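Local coordinates for protein NADPH-flavin oxidoreductase (Helicobacter pylori, PDB 2H0U) that binds flavin mononucleotide and, as a member of the nitroreductase family, probably passes reducing equivalents from NAD(P)H through the flavin to acceptor molecules, at residues Gln27-Ala32 / Leu156-Cys161. Numbering follows the deposited sequence.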
ATOM      1  N   GLN A  27      20.655  -8.554  13.305  1.00 12.69           N
ATOM      2  CA  GLN A  27      20.529  -7.143  13.624  1.00 14.04           C
ATOM      3  C   GLN A  27      20.683  -6.265  12.389  1.00 12.80           C
ATOM      4  O   GLN A  27      19.900  -5.351  12.166  1.00 12.06           O
ATOM      5  CB  GLN A  27      21.575  -6.726  14.667  1.00 15.01           C
ATOM      6  CG  GLN A  27      21.130  -5.497  15.423  1.00 21.32           C
ATOM      7  CD  GLN A  27      19.839  -5.763  16.209  1.00 30.66           C
ATOM      8  OE1 GLN A  27      19.653  -6.845  16.807  1.00 36.24           O
ATOM      9  NE2 GLN A  27      18.935  -4.778  16.205  1.00 31.71           N
ATOM     10  N   LYS A  28      21.683  -6.566  11.574  1.00 13.25           N
ATOM     11  CA  LYS A  28      21.931  -5.733  10.408  1.00 13.23           C
ATOM     12  C   LYS A  28      20.842  -5.856   9.329  1.00 11.51           C
ATOM     13  O   LYS A  28      20.449  -4.834   8.751  1.00  9.85           O
ATOM     14  CB  LYS A  28      23.324  -6.008   9.852  1.00 14.44           C
ATOM     15  CG  LYS A  28      24.366  -5.142  10.572  1.00 17.61           C
ATOM     16  CD  LYS A  28      25.705  -5.833  10.567  1.00 25.45           C
ATOM     17  CE  LYS A  28      26.557  -5.454   9.379  1.00 27.70           C
ATOM     18  NZ  LYS A  28      28.017  -5.717   9.692  1.00 29.49           N
ATOM     19  N   ASP A  29      20.347  -7.078   9.088  1.00  9.38           N
ATOM     20  CA  ASP A  29      19.241  -7.262   8.131  1.00  9.53           C
ATOM     21  C   ASP A  29      17.999  -6.505   8.636  1.00  9.98           C
ATOM     22  O   ASP A  29      17.284  -5.876   7.843  1.00  9.77           O
ATOM     23  CB  ASP A  29      18.902  -8.731   7.872  1.00  9.19           C
ATOM     24  CG  ASP A  29      19.904  -9.426   6.935  1.00 11.24           C
ATOM     25  OD1 ASP A  29      20.774  -8.746   6.339  1.00 12.00           O
ATOM     26  OD2 ASP A  29      19.794 -10.662   6.800  1.00 12.37           O
ATOM     27  N   TRP A  30      17.718  -6.583   9.939  1.00  9.19           N
ATOM     28  CA  TRP A  30      16.522  -5.896  10.455  1.00  8.69           C
ATOM     29  C   TRP A  30      16.652  -4.376  10.289  1.00  8.69           C
ATOM     30  O   TRP A  30      15.695  -3.704   9.901  1.00  8.07           O
ATOM     31  CB  TRP A  30      16.146  -6.323  11.889  1.00  8.83           C
ATOM     32  CG  TRP A  30      14.875  -5.620  12.283  1.00 10.22           C
ATOM     33  CD1 TRP A  30      14.726  -4.576  13.180  1.00  8.98           C
ATOM     34  CD2 TRP A  30      13.594  -5.851  11.710  1.00 11.28           C
ATOM     35  NE1 TRP A  30      13.385  -4.167  13.207  1.00  9.01           N
ATOM     36  CE2 TRP A  30      12.686  -4.922  12.303  1.00  9.79           C
ATOM     37  CE3 TRP A  30      13.112  -6.760  10.729  1.00 11.00           C
ATOM     38  CZ2 TRP A  30      11.325  -4.871  11.954  1.00  9.70           C
ATOM     39  CZ3 TRP A  30      11.747  -6.703  10.389  1.00 10.98           C
ATOM     40  CH2 TRP A  30      10.880  -5.756  10.982  1.00 11.45           C
ATOM     41  N   GLU A  31      17.841  -3.826  10.538  1.00  9.02           N
ATOM     42  CA  GLU A  31      18.052  -2.385  10.433  1.00 10.92           C
ATOM     43  C   GLU A  31      17.854  -1.985   8.979  1.00  9.14           C
ATOM     44  O   GLU A  31      17.328  -0.917   8.695  1.00  9.28           O
ATOM     45  CB  GLU A  31      19.487  -2.039  10.891  1.00 11.28           C
ATOM     46  CG  GLU A  31      19.624  -2.061  12.421  1.00 15.61           C
ATOM     47  CD  GLU A  31      21.068  -2.028  12.909  1.00 17.79           C
ATOM     48  OE1 GLU A  31      22.021  -2.210  12.085  1.00 23.40           O
ATOM     49  OE2 GLU A  31      21.248  -1.856  14.141  1.00 25.15           O
ATOM     50  N   ALA A  32      18.264  -2.839   8.047  1.00  8.76           N
ATOM     51  CA  ALA A  32      18.037  -2.508   6.612  1.00  7.44           C
ATOM     52  C   ALA A  32      16.556  -2.478   6.271  1.00  7.92           C
ATOM     53  O   ALA A  32      16.106  -1.587   5.539  1.00  9.07           O
ATOM     54  CB  ALA A  32      18.748  -3.481   5.687  1.00  8.78           C
ATOM     55  N   LEU A 156      15.930 -10.357   0.568  1.00 14.18           N
ATOM     56  CA  LEU A 156      16.913 -10.904   1.522  1.00 13.06           C
ATOM     57  C   LEU A 156      16.678 -12.347   1.935  1.00 12.78           C
ATOM     58  O   LEU A 156      17.432 -12.867   2.743  1.00 13.75           O
ATOM     59  CB  LEU A 156      16.993 -10.042   2.791  1.00 13.28           C
ATOM     60  CG  LEU A 156      17.568  -8.635   2.626  1.00 13.77           C
ATOM     61  CD1 LEU A 156      17.395  -7.804   3.902  1.00 16.10           C
ATOM     62  CD2 LEU A 156      19.060  -8.715   2.203  1.00 18.21           C
ATOM     63  N   GLY A 157      15.654 -12.997   1.392  1.00 11.38           N
ATOM     64  CA  GLY A 157      15.342 -14.394   1.741  1.00 11.49           C
ATOM     65  C   GLY A 157      14.600 -14.534   3.050  1.00 10.80           C
ATOM     66  O   GLY A 157      14.574 -15.623   3.662  1.00 10.31           O
ATOM     67  N   ILE A 158      13.937 -13.446   3.445  1.00 10.47           N
ATOM     68  CA  ILE A 158      13.231 -13.367   4.730  1.00 10.76           C
ATOM     69  C   ILE A 158      11.732 -13.414   4.441  1.00 10.84           C
ATOM     70  O   ILE A 158      11.270 -12.853   3.451  1.00 11.65           O
ATOM     71  CB  ILE A 158      13.606 -12.048   5.507  1.00 11.03           C
ATOM     72  CG1 ILE A 158      15.091 -12.094   5.918  1.00  9.91           C
ATOM     73  CG2 ILE A 158      12.728 -11.834   6.775  1.00  9.78           C
ATOM     74  CD1 ILE A 158      15.649 -10.741   6.346  1.00 10.84           C
ATOM     75  N   ASP A 159      10.979 -14.093   5.291  1.00  9.76           N
ATOM     76  CA  ASP A 159       9.543 -14.208   5.059  1.00  9.95           C
ATOM     77  C   ASP A 159       8.757 -13.227   5.841  1.00  8.75           C
ATOM     78  O   ASP A 159       9.297 -12.557   6.711  1.00  9.04           O
ATOM     79  CB  ASP A 159       9.089 -15.633   5.354  1.00  9.60           C
ATOM     80  CG  ASP A 159       9.690 -16.609   4.390  1.00 12.15           C
ATOM     81  OD1 ASP A 159       9.138 -16.740   3.265  1.00 11.79           O
ATOM     82  OD2 ASP A 159      10.675 -17.274   4.773  1.00 10.87           O
ATOM     83  N   SER A 160       7.480 -13.062   5.473  1.00  9.53           N
ATOM     84  CA  SER A 160       6.633 -12.049   6.131  1.00  9.10           C
ATOM     85  C   SER A 160       5.176 -12.474   6.019  1.00  9.22           C
ATOM     86  O   SER A 160       4.851 -13.383   5.224  1.00  8.26           O
ATOM     87  CB  SER A 160       6.848 -10.650   5.517  1.00 10.55           C
ATOM     88  OG  SER A 160       6.390 -10.604   4.168  1.00 10.50           O
ATOM     89  N   CYS A 161       4.317 -11.845   6.810  1.00  8.34           N
ATOM     90  CA  CYS A 161       2.881 -11.948   6.657  1.00  8.13           C
ATOM     91  C   CYS A 161       2.257 -10.614   7.040  1.00  8.18           C
ATOM     92  O   CYS A 161       2.522 -10.092   8.135  1.00  7.74           O
ATOM     93  CB  CYS A 161       2.291 -13.097   7.502  1.00  9.04           C
ATOM     94  SG  CYS A 161       0.496 -13.382   7.095  1.00 11.93           S
TER
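Asp29, in the first turn of helix 27-38, faces Leu156, which follows helix 131-155, with their CA atoms 7.9 Å apart; beyond it Gly157, at positive phi, closes a Schellman motif and the chain turns through Ile158 into strand 159-163. No hydrogen bond joins the two segments, and the contact is small, 132 Å². Ile158 sends the end of its longer branch against the aspartate stem: CD1 lies 4.1 Å from CB of Asp29 and 4.2 Å from its OD2. That methyl reaches the helix because CG1 stands anti to the carbonyl carbon (chi1 -66°) and the branch then runs on extended (chi2 165°). Leu156 approaches the same side chain with one methyl, its CD1 4.3 Å from CG of Asp29. Ile158 also packs on Ala153 of helix 131-155 and on the loop residues Ile25 and Tyr196. OD1 of Asp29 forms a salt bridge with NE of Arg3 of the second subunit, whose Val6 packs on Leu156. The contact therefore forms part of the dimer interface, while three residues past Ile158 Cys161 touches the FMN. Chemically, aliphatic groups meet the stem and carboxylate of an acid whose charge is answered by the second subunit; the methyls probably reduce the screening by water on their side of the carboxylate, although Asp29 stays partly exposed.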